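PDB 6NWZ: carbohydrate deacetylase Agd3 from Neosartorya fumigata, which probably removes N-acetyl groups from the fungal exopolysaccharide galactosaminogalactan with the help of a bound metal ion, a step required for biofilm formation. Local coordinates for residues N251-T261 against G542-L550; R272-S282 against L367-T375. One frame throughout, in Å; residues are numbered along the deposited sequence.

Contact 1 of 2, residues N251-T261 against G542-L550; sequences NTQIDDMFLVT and GYMFHQANL. With ZN (zinc ion), chain M; ZN (zinc ion), chain L.
Asp-255 N donates to Phe-545 O over 2.8 Å, an almost straight bond (176° at the hydrogen) although the donor stands tilted from the carbonyl plane. It belongs to a parallel ladder in which Gln-253 N reaches Tyr-543 O at 3.0 Å and Phe-545 N returns to Gln-253 O. The ladder fades at Gln-547, whose N bonds only weakly to Asp-255 O as the chain leaves the strand for a 3-10 turn.

Alternation sorts the side chains. On one face Ile-254 folds its CD1 against Phe-545 CB (3.6 Å) and Leu-550 CD2, branched and aromatic groups suited to filling a buried layer, and Phe-570 of helix 569-584 packs against Ile-254 and Leu-550. The other face is mostly polar. Asp-255 lays its CB over one face of the His-546 imidazole, with carboxylate and ring planes 73° apart. Parallel register puts the two residues side by side on this face, and similar first torsions, each CG anti to the carbonyl carbon, turn both toward one zinc ion, held by Asp-255 OD2 at 2.4 Å and His-546 NE2 at 2.3 Å. Asp-255 OD1 is salt-bridged to Arg-491. Next along, Asp-256 places OD2 at the edge of the imidazole while OD1 binds a second zinc at 2.0 Å, completed by His-388 and His-392.

Beyond the strand, Gln-547 bends at CG, which rests against Asp-256 O; NE2 comes 3.2 Å from Thr-261 OG1, and OE1 accepts from Ile-273 N. A water accepts from Ala-548 N and also meets Thr-261 OG1.

One aspartate and two histidines round a zinc recall the metal site of family 4 carbohydrate esterases. Consecutive aspartates, with a strand-borne histidine alongside, are consistent with a metal-dependent deacetylase site of that kind.

Contact 2 of 2, residues R272-S282 against L367-T375; sequences RITVEDMNGIS and LDDLLRWWT
Arg-272 grips Asp-368 end-on, NH2 to OD2 at 2.6 Å and NH1 to OD1 at 3.2 Å, the latter nearly in the guanidinium plane. An extended chain, with CG anti to the backbone N, carries the guanidinium across. Asp-368 OD1 also caps its own helix by accepting from Leu-370 N, so this short acid serves as N-cap and salt-bridge partner at once; Leu-370 CD2 lies over one guanidinium face.

The dense part is built round Trp-373, a large knob among Val-275, Met-278, Asn-279 and Ser-282. Met-278 CB sits over the six-membered ring, 3.7 Å from its centroid and 10° off the normal, while Val-275 CG1 comes obliquely to CD1. The flexible Met-278 chain bends twice (chi2 -52°, chi3 -47°), which brings CE to Trp-374 and leaves SD in oblique Met-aromatic contact with both indoles. Leu-370 packs beside this cluster, CD1 to Met-278 CG at 4.0 Å and CD2 to Ile-273 CG2 at 3.7 Å.

Toward solvent the contact thins to polar groups. There the exposed Asn-279 accepts through OD1 from Trp-373 NE1 at 2.8 Å, the donor standing above the carbonyl plane, and so satisfies the one polar atom of the indole. Asp-369, also exposed, turns its carboxylate to Arg-372 of its own helix and meets Val-275 CG2 through its backbone O and CB.

The segments 275-282 and 369-375 run roughly parallel, their axes 10.1 Å apart at closest. Helix 306-313 borders the Asp-368 end, helix 400-417 packs on Leu-371, and Trp-374 leans on Met-257 of strand 252-257.

Followed from the N terminus, the chain first reaches strand 252-257, one partner of contact 1; all four segments belong to the deacetylase region. Soon after come residues 272-282, which pair with 367-375 and close a loop of 84 intervening residues in contact 2. This smaller loop lies wholly within the one that ends when 542-550 returns to 251-261, 280 residues intervening, so the two nest without crossing. Contact 1 joins strands of the central sheet; contact 2 packs helices at its flank. Their centres are 14 Å apart, and they touch directly: Phe-258 O probably accepts from Arg-272 NE, and the Phe-258 ring packs on Trp-374, joining the turn that follows the metal-bearing strand to the helical layer.

Contact 1 of 2, residues N251-T261 against G542-L550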
loop_
_atom_site.group_PDB
_atom_site.type_symbol
_atom_site.label_atom_id
_atom_site.label_comp_id
_atom_site.label_asym_id
_atom_site.label_seq_id
_atom_site.Cartn_x
_atom_site.Cartn_y
_atom_site.Cartn_z
ATOM N N ASN A 251 -6.916 0.529 4.944
ATOM C CA ASN A 251 -8.332 0.323 4.671
ATOM C C ASN A 251 -8.648 -1.161 4.802
ATOM O O ASN A 251 -8.087 -1.983 4.069
ATOM C CB ASN A 251 -8.700 0.826 3.278
ATOM C CG ASN A 251 -8.366 2.289 3.082
ATOM O OD1 ASN A 251 -8.131 3.018 4.046
ATOM N ND2 ASN A 251 -8.352 2.730 1.829
ATOM N N THR A 252 -9.548 -1.500 5.726
ATOM C CA THR A 252 -9.923 -2.886 5.994
ATOM C C THR A 252 -11.418 -3.042 5.743
ATOM O O THR A 252 -12.239 -2.557 6.532
ATOM C CB THR A 252 -9.556 -3.286 7.423
ATOM O OG1 THR A 252 -10.282 -2.477 8.354
ATOM C CG2 THR A 252 -8.071 -3.084 7.657
ATOM N N GLN A 253 -11.772 -3.723 4.656
ATOM C CA GLN A 253 -13.158 -3.853 4.227
ATOM C C GLN A 253 -13.746 -5.178 4.689
ATOM O O GLN A 253 -13.095 -6.223 4.595
ATOM C CB GLN A 253 -13.264 -3.743 2.709
ATOM C CG GLN A 253 -12.962 -2.362 2.187
ATOM C CD GLN A 253 -13.090 -2.285 0.689
ATOM O OE1 GLN A 253 -12.806 -3.250 -0.018
ATOM N NE2 GLN A 253 -13.531 -1.138 0.194
ATOM N N ILE A 254 -14.985 -5.129 5.179
ATOM C CA ILE A 254 -15.684 -6.296 5.711
ATOM C C ILE A 254 -16.828 -6.615 4.757
ATOM O O ILE A 254 -17.856 -5.927 4.754
ATOM C CB ILE A 254 -16.203 -6.061 7.132
ATOM C CG1 ILE A 254 -15.092 -5.518 8.033
ATOM C CG2 ILE A 254 -16.780 -7.351 7.697
ATOM C CD1 ILE A 254 -13.896 -6.423 8.138
ATOM N N ASP A 255 -16.663 -7.668 3.960
ATOM C CA ASP A 255 -17.686 -8.068 3.007
ATOM C C ASP A 255 -18.769 -8.900 3.692
ATOM O O ASP A 255 -18.591 -9.406 4.804
ATOM C CB ASP A 255 -17.072 -8.875 1.860
ATOM C CG ASP A 255 -16.070 -8.079 1.033
ATOM O OD1 ASP A 255 -15.882 -6.869 1.288
ATOM O OD2 ASP A 255 -15.468 -8.677 0.117
ATOM N N ASP A 256 -19.910 -9.020 3.009
ATOM C CA ASP A 256 -20.963 -9.975 3.350
ATOM C C ASP A 256 -21.731 -9.594 4.612
ATOM O O ASP A 256 -22.314 -10.461 5.266
ATOM C CB ASP A 256 -20.404 -11.394 3.499
ATOM C CG ASP A 256 -19.779 -11.914 2.223
ATOM O OD1 ASP A 256 -19.715 -11.159 1.230
ATOM O OD2 ASP A 256 -19.356 -13.089 2.215
ATOM N N MET A 257 -21.761 -8.310 4.968
ATOM C CA MET A 257 -22.530 -7.897 6.137
ATOM C C MET A 257 -24.021 -8.111 5.900
ATOM O O MET A 257 -24.551 -7.790 4.831
ATOM C CB MET A 257 -22.261 -6.437 6.484
ATOM C CG MET A 257 -22.963 -5.959 7.755
ATOM S SD MET A 257 -22.485 -6.840 9.267
ATOM C CE MET A 257 -20.724 -6.526 9.299
ATOM N N PHE A 258 -24.686 -8.660 6.918
ATOM C CA PHE A 258 -26.080 -9.086 6.988
ATOM C C PHE A 258 -26.285 -10.468 6.372
ATOM O O PHE A 258 -27.384 -11.008 6.477
ATOM C CB PHE A 258 -27.069 -8.095 6.339
ATOM C CG PHE A 258 -27.235 -6.813 7.107
ATOM C CD1 PHE A 258 -28.204 -6.699 8.090
ATOM C CD2 PHE A 258 -26.421 -5.723 6.845
ATOM C CE1 PHE A 258 -28.358 -5.523 8.797
ATOM C CE2 PHE A 258 -26.571 -4.545 7.549
ATOM C CZ PHE A 258 -27.538 -4.443 8.524
ATOM N N LEU A 259 -25.274 -11.063 5.748
ATOM C CA LEU A 259 -25.398 -12.399 5.188
ATOM C C LEU A 259 -25.001 -13.456 6.213
ATOM O O LEU A 259 -24.359 -13.171 7.228
ATOM C CB LEU A 259 -24.524 -12.553 3.939
ATOM C CG LEU A 259 -24.870 -11.752 2.685
ATOM C CD1 LEU A 259 -23.932 -12.112 1.540
ATOM C CD2 LEU A 259 -26.318 -11.974 2.289
ATOM N N VAL A 260 -25.394 -14.694 5.926
ATOM C CA VAL A 260 -24.934 -15.877 6.644
ATOM C C VAL A 260 -23.934 -16.599 5.754
ATOM O O VAL A 260 -24.206 -16.831 4.569
ATOM C CB VAL A 260 -26.106 -16.803 7.018
ATOM C CG1 VAL A 260 -25.598 -18.062 7.702
ATOM C CG2 VAL A 260 -27.098 -16.076 7.904
ATOM N N THR A 261 -22.779 -16.943 6.311
ATOM C CA THR A 261 -21.745 -17.642 5.562
ATOM C C THR A 261 -21.511 -19.006 6.193
ATOM O O THR A 261 -21.601 -19.158 7.416
ATOM C CB THR A 261 -20.426 -16.838 5.511
ATOM O OG1 THR A 261 -19.871 -16.732 6.821
ATOM C CG2 THR A 261 -20.660 -15.428 4.944
ATOM N N GLY A 542 -6.406 -1.579 -0.379
ATOM C CA GLY A 542 -7.097 -2.026 0.809
ATOM C C GLY A 542 -6.927 -3.515 1.032
ATOM O O GLY A 542 -6.214 -4.210 0.307
ATOM N N TYR A 543 -7.611 -4.013 2.061
ATOM C CA TYR A 543 -7.494 -5.405 2.472
ATOM C C TYR A 543 -8.876 -6.032 2.600
ATOM O O TYR A 543 -9.831 -5.384 3.042
ATOM C CB TYR A 543 -6.703 -5.522 3.792
ATOM C CG TYR A 543 -5.247 -5.130 3.632
ATOM C CD1 TYR A 543 -4.863 -3.794 3.642
ATOM C CD2 TYR A 543 -4.257 -6.092 3.443
ATOM C CE1 TYR A 543 -3.536 -3.424 3.479
ATOM C CE2 TYR A 543 -2.925 -5.729 3.280
ATOM C CZ TYR A 543 -2.572 -4.393 3.298
ATOM O OH TYR A 543 -1.256 -4.015 3.137
ATOM N N MET A 544 -8.970 -7.300 2.212
ATOM C CA MET A 544 -10.236 -8.010 2.094
ATOM C C MET A 544 -10.499 -8.847 3.341
ATOM O O MET A 544 -9.683 -9.705 3.703
ATOM C CB MET A 544 -10.218 -8.903 0.856
ATOM C CG MET A 544 -11.418 -9.815 0.736
ATOM S SD MET A 544 -11.000 -11.325 -0.152
ATOM C CE MET A 544 -9.889 -12.096 1.022
ATOM N N PHE A 545 -11.646 -8.611 3.980
ATOM C CA PHE A 545 -12.128 -9.441 5.079
ATOM C C PHE A 545 -13.624 -9.672 4.899
ATOM O O PHE A 545 -14.257 -9.114 3.997
ATOM C CB PHE A 545 -11.830 -8.808 6.446
ATOM C CG PHE A 545 -10.363 -8.583 6.706
ATOM C CD1 PHE A 545 -9.546 -9.631 7.105
ATOM C CD2 PHE A 545 -9.800 -7.327 6.545
ATOM C CE1 PHE A 545 -8.192 -9.428 7.342
ATOM C CE2 PHE A 545 -8.448 -7.117 6.779
ATOM C CZ PHE A 545 -7.644 -8.170 7.178
ATOM N N HIS A 546 -14.192 -10.511 5.767
ATOM C CA HIS A 546 -15.593 -10.897 5.652
ATOM C C HIS A 546 -16.244 -10.917 7.028
ATOM O O HIS A 546 -15.568 -10.945 8.058
ATOM C CB HIS A 546 -15.732 -12.255 4.955
ATOM C CG HIS A 546 -15.319 -12.224 3.517
ATOM N ND1 HIS A 546 -14.003 -12.103 3.123
ATOM C CD2 HIS A 546 -16.051 -12.265 2.378
ATOM C CE1 HIS A 546 -13.940 -12.084 1.804
ATOM N NE2 HIS A 546 -15.169 -12.181 1.327
ATOM N N GLN A 547 -17.584 -10.910 7.026
ATOM C CA GLN A 547 -18.333 -10.674 8.258
ATOM C C GLN A 547 -18.069 -11.752 9.301
ATOM O O GLN A 547 -18.037 -11.456 10.502
ATOM C CB GLN A 547 -19.832 -10.577 7.952
ATOM C CG GLN A 547 -20.451 -11.843 7.364
ATOM C CD GLN A 547 -20.993 -12.796 8.421
ATOM O OE1 GLN A 547 -21.314 -12.390 9.538
ATOM N NE2 GLN A 547 -21.097 -14.072 8.066
ATOM N N ALA A 548 -17.867 -12.998 8.869
ATOM C CA ALA A 548 -17.598 -14.069 9.818
ATOM C C ALA A 548 -16.306 -13.844 10.592
ATOM O O ALA A 548 -16.148 -14.405 11.681
ATOM C CB ALA A 548 -17.549 -15.414 9.088
ATOM N N ASN A 549 -15.385 -13.030 10.065
ATOM C CA ASN A 549 -14.106 -12.797 10.729
ATOM C C ASN A 549 -14.224 -11.908 11.961
ATOM O O ASN A 549 -13.253 -11.806 12.721
ATOM C CB ASN A 549 -13.100 -12.166 9.760
ATOM C CG ASN A 549 -12.933 -12.963 8.477
ATOM O OD1 ASN A 549 -12.611 -12.406 7.427
ATOM N ND2 ASN A 549 -13.150 -14.270 8.557
ATOM N N LEU A 550 -15.365 -11.256 12.174
ATOM C CA LEU A 550 -15.530 -10.343 13.297
ATOM C C LEU A 550 -16.051 -11.033 14.551
ATOM O O LEU A 550 -16.303 -10.355 15.553
ATOM C CB LEU A 550 -16.473 -9.194 12.913
ATOM C CG LEU A 550 -16.165 -8.376 11.654
ATOM C CD1 LEU A 550 -17.028 -7.128 11.614
ATOM C CD2 LEU A 550 -14.702 -8.004 11.572
HETATM ZN ZN ZN M . -15.534 -10.994 -0.657
HETATM ZN ZN ZN L . -19.067 -11.246 -0.644
HETATM O O HOH W 1 -18.024 -14.211 6.168
#

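Contact 2 of 2, residues R272-S282 against L367-T375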
loop_
_atom_site.group_PDB
_atom_site.type_symbol
_atom_site.label_atom_id
_atom_site.label_comp_id
_atom_site.label_asym_id
_atom_site.label_seq_id
_atom_site.Cartn_x
_atom_site.Cartn_y
_atom_site.Cartn_z
ATOM N N ARG A 272 -23.608 -15.908 11.508
ATOM C CA ARG A 272 -24.024 -14.554 11.162
ATOM C C ARG A 272 -23.677 -13.646 12.330
ATOM O O ARG A 272 -24.083 -13.913 13.466
ATOM C CB ARG A 272 -25.525 -14.475 10.862
ATOM C CG ARG A 272 -26.011 -13.089 10.450
ATOM C CD ARG A 272 -27.513 -13.089 10.222
ATOM N NE ARG A 272 -27.972 -11.956 9.422
ATOM C CZ ARG A 272 -28.611 -10.901 9.916
ATOM N NH1 ARG A 272 -28.867 -10.830 11.212
ATOM N NH2 ARG A 272 -28.997 -9.918 9.111
ATOM N N ILE A 273 -22.925 -12.580 12.051
ATOM C CA ILE A 273 -22.445 -11.669 13.087
ATOM C C ILE A 273 -23.628 -11.174 13.914
ATOM O O ILE A 273 -24.743 -11.032 13.399
ATOM C CB ILE A 273 -21.652 -10.503 12.460
ATOM C CG1 ILE A 273 -20.650 -9.927 13.464
ATOM C CG2 ILE A 273 -22.582 -9.417 11.921
ATOM C CD1 ILE A 273 -19.496 -10.863 13.768
ATOM N N THR A 274 -23.407 -10.943 15.205
ATOM C CA THR A 274 -24.475 -10.537 16.107
ATOM C C THR A 274 -24.251 -9.113 16.607
ATOM O O THR A 274 -23.226 -8.483 16.341
ATOM C CB THR A 274 -24.585 -11.499 17.296
ATOM O OG1 THR A 274 -23.403 -11.407 18.099
ATOM C CG2 THR A 274 -24.742 -12.924 16.806
ATOM N N VAL A 275 -25.245 -8.611 17.341
ATOM C CA VAL A 275 -25.141 -7.280 17.933
ATOM C C VAL A 275 -24.056 -7.252 19.002
ATOM O O VAL A 275 -23.310 -6.272 19.120
ATOM C CB VAL A 275 -26.507 -6.839 18.490
ATOM C CG1 VAL A 275 -26.355 -5.624 19.390
ATOM C CG2 VAL A 275 -27.475 -6.541 17.347
ATOM N N GLU A 276 -23.941 -8.321 19.795
ATOM C CA GLU A 276 -22.888 -8.372 20.805
ATOM C C GLU A 276 -21.510 -8.371 20.153
ATOM O O GLU A 276 -20.593 -7.682 20.620
ATOM C CB GLU A 276 -23.062 -9.604 21.696
ATOM C CG GLU A 276 -24.370 -9.651 22.487
ATOM C CD GLU A 276 -25.564 -10.108 21.655
ATOM O OE1 GLU A 276 -25.361 -10.622 20.534
ATOM O OE2 GLU A 276 -26.711 -9.953 22.126
ATOM N N ASP A 277 -21.352 -9.136 19.070
ATOM C CA ASP A 277 -20.111 -9.114 18.301
ATOM C C ASP A 277 -19.758 -7.696 17.873
ATOM O O ASP A 277 -18.627 -7.235 18.070
ATOM C CB ASP A 277 -20.238 -10.017 17.072
ATOM C CG ASP A 277 -20.123 -11.492 17.405
ATOM O OD1 ASP A 277 -19.272 -11.854 18.242
ATOM O OD2 ASP A 277 -20.883 -12.292 16.819
ATOM N N MET A 278 -20.728 -6.988 17.285
ATOM C CA MET A 278 -20.466 -5.651 16.764
ATOM C C MET A 278 -20.160 -4.653 17.875
ATOM O O MET A 278 -19.340 -3.750 17.681
ATOM C CB MET A 278 -21.652 -5.175 15.919
ATOM C CG MET A 278 -21.810 -5.899 14.576
ATOM S SD MET A 278 -20.321 -5.932 13.542
ATOM C CE MET A 278 -19.802 -4.224 13.616
ATOM N N ASN A 279 -20.795 -4.797 19.042
ATOM C CA ASN A 279 -20.454 -3.928 20.167
ATOM C C ASN A 279 -19.003 -4.118 20.585
ATOM O O ASN A 279 -18.339 -3.159 21.000
ATOM C CB ASN A 279 -21.391 -4.192 21.344
ATOM C CG ASN A 279 -22.709 -3.459 21.212
ATOM O OD1 ASN A 279 -22.768 -2.369 20.639
ATOM N ND2 ASN A 279 -23.778 -4.055 21.733
ATOM N N GLY A 280 -18.491 -5.346 20.483
ATOM C CA GLY A 280 -17.085 -5.573 20.768
ATOM C C GLY A 280 -16.173 -4.886 19.768
ATOM O O GLY A 280 -15.153 -4.298 20.143
ATOM N N ILE A 281 -16.533 -4.939 18.486
ATOM C CA ILE A 281 -15.731 -4.272 17.467
ATOM C C ILE A 281 -15.768 -2.760 17.661
ATOM O O ILE A 281 -14.742 -2.081 17.530
ATOM C CB ILE A 281 -16.213 -4.677 16.063
ATOM C CG1 ILE A 281 -16.198 -6.202 15.913
ATOM C CG2 ILE A 281 -15.359 -4.006 15.000
ATOM C CD1 ILE A 281 -14.814 -6.812 15.953
ATOM N N SER A 282 -16.941 -2.208 17.980
ATOM C CA SER A 282 -17.057 -0.765 18.173
ATOM C C SER A 282 -16.177 -0.296 19.322
ATOM O O SER A 282 -15.445 0.693 19.196
ATOM C CB SER A 282 -18.513 -0.379 18.432
ATOM O OG SER A 282 -19.337 -0.725 17.336
ATOM N N LEU A 367 -37.168 -5.554 12.007
ATOM C CA LEU A 367 -37.250 -6.820 12.732
ATOM C C LEU A 367 -35.894 -7.497 12.906
ATOM O O LEU A 367 -35.805 -8.473 13.661
ATOM C CB LEU A 367 -38.211 -7.777 12.026
ATOM C CG LEU A 367 -39.671 -7.336 11.940
ATOM C CD1 LEU A 367 -40.527 -8.424 11.307
ATOM C CD2 LEU A 367 -40.192 -6.969 13.317
ATOM N N ASP A 368 -34.852 -7.014 12.231
ATOM C CA ASP A 368 -33.500 -7.551 12.348
ATOM C C ASP A 368 -32.750 -6.775 13.428
ATOM O O ASP A 368 -32.525 -5.567 13.286
ATOM C CB ASP A 368 -32.779 -7.440 11.003
ATOM C CG ASP A 368 -31.490 -8.250 10.936
ATOM O OD1 ASP A 368 -30.834 -8.464 11.980
ATOM O OD2 ASP A 368 -31.135 -8.678 9.818
ATOM N N ASP A 369 -32.358 -7.470 14.503
ATOM C CA ASP A 369 -31.610 -6.818 15.577
ATOM C C ASP A 369 -30.311 -6.213 15.058
ATOM O O ASP A 369 -29.877 -5.153 15.527
ATOM C CB ASP A 369 -31.316 -7.816 16.699
ATOM C CG ASP A 369 -32.575 -8.323 17.379
ATOM O OD1 ASP A 369 -33.675 -8.168 16.808
ATOM O OD2 ASP A 369 -32.464 -8.875 18.495
ATOM N N LEU A 370 -29.677 -6.875 14.089
ATOM C CA LEU A 370 -28.440 -6.354 13.525
ATOM C C LEU A 370 -28.681 -5.070 12.741
ATOM O O LEU A 370 -27.820 -4.182 12.731
ATOM C CB LEU A 370 -27.790 -7.418 12.642
ATOM C CG LEU A 370 -26.468 -7.048 11.975
ATOM C CD1 LEU A 370 -25.457 -6.626 13.026
ATOM C CD2 LEU A 370 -25.948 -8.214 11.148
ATOM N N LEU A 371 -29.840 -4.946 12.090
ATOM C CA LEU A 371 -30.135 -3.724 11.350
ATOM C C LEU A 371 -30.371 -2.552 12.293
ATOM O O LEU A 371 -29.816 -1.464 12.095
ATOM C CB LEU A 371 -31.352 -3.911 10.452
ATOM C CG LEU A 371 -31.520 -2.625 9.640
ATOM C CD1 LEU A 371 -31.003 -2.817 8.225
ATOM C CD2 LEU A 371 -32.948 -2.125 9.654
ATOM N N ARG A 372 -31.212 -2.748 13.312
ATOM C CA ARG A 372 -31.458 -1.680 14.274
ATOM C C ARG A 372 -30.166 -1.202 14.919
ATOM O O ARG A 372 -30.048 -0.021 15.266
ATOM C CB ARG A 372 -32.442 -2.141 15.347
ATOM C CG ARG A 372 -33.786 -2.578 14.809
ATOM C CD ARG A 372 -34.827 -2.654 15.916
ATOM N NE ARG A 372 -34.363 -3.424 17.068
ATOM C CZ ARG A 372 -34.418 -4.749 17.149
ATOM N NH1 ARG A 372 -34.910 -5.460 16.140
ATOM N NH2 ARG A 372 -33.976 -5.366 18.238
ATOM N N TRP A 373 -29.187 -2.095 15.085
ATOM C CA TRP A 373 -27.886 -1.662 15.580
ATOM C C TRP A 373 -27.161 -0.813 14.542
ATOM O O TRP A 373 -26.657 0.271 14.858
ATOM C CB TRP A 373 -27.037 -2.867 15.976
ATOM C CG TRP A 373 -25.780 -2.476 16.688
ATOM C CD1 TRP A 373 -25.614 -2.322 18.034
ATOM C CD2 TRP A 373 -24.512 -2.178 16.091
ATOM N NE1 TRP A 373 -24.320 -1.950 18.313
ATOM C CE2 TRP A 373 -23.623 -1.857 17.137
ATOM C CE3 TRP A 373 -24.041 -2.154 14.776
ATOM C CZ2 TRP A 373 -22.294 -1.515 16.907
ATOM C CZ3 TRP A 373 -22.721 -1.815 14.550
ATOM C CH2 TRP A 373 -21.864 -1.501 15.609
ATOM N N TRP A 374 -27.102 -1.287 13.293
ATOM C CA TRP A 374 -26.386 -0.546 12.257
ATOM C C TRP A 374 -27.038 0.800 11.974
ATOM O O TRP A 374 -26.344 1.780 11.680
ATOM C CB TRP A 374 -26.298 -1.369 10.971
ATOM C CG TRP A 374 -25.120 -2.275 10.927
ATOM C CD1 TRP A 374 -25.132 -3.634 10.821
ATOM C CD2 TRP A 374 -23.742 -1.891 11.004
ATOM N NE1 TRP A 374 -23.846 -4.121 10.819
ATOM C CE2 TRP A 374 -22.975 -3.069 10.933
ATOM C CE3 TRP A 374 -23.084 -0.663 11.126
ATOM C CZ2 TRP A 374 -21.587 -3.057 10.976
ATOM C CZ3 TRP A 374 -21.707 -0.653 11.172
ATOM C CH2 TRP A 374 -20.971 -1.843 11.099
ATOM N N THR A 375 -28.368 0.869 12.046
ATOM C CA THR A 375 -29.068 2.114 11.755
ATOM C C THR A 375 -28.986 3.125 12.893
ATOM O O THR A 375 -29.320 4.295 12.677
ATOM C CB THR A 375 -30.535 1.830 11.419
ATOM O OG1 THR A 375 -31.149 1.106 12.494
ATOM C CG2 THR A 375 -30.631 1.011 10.149
#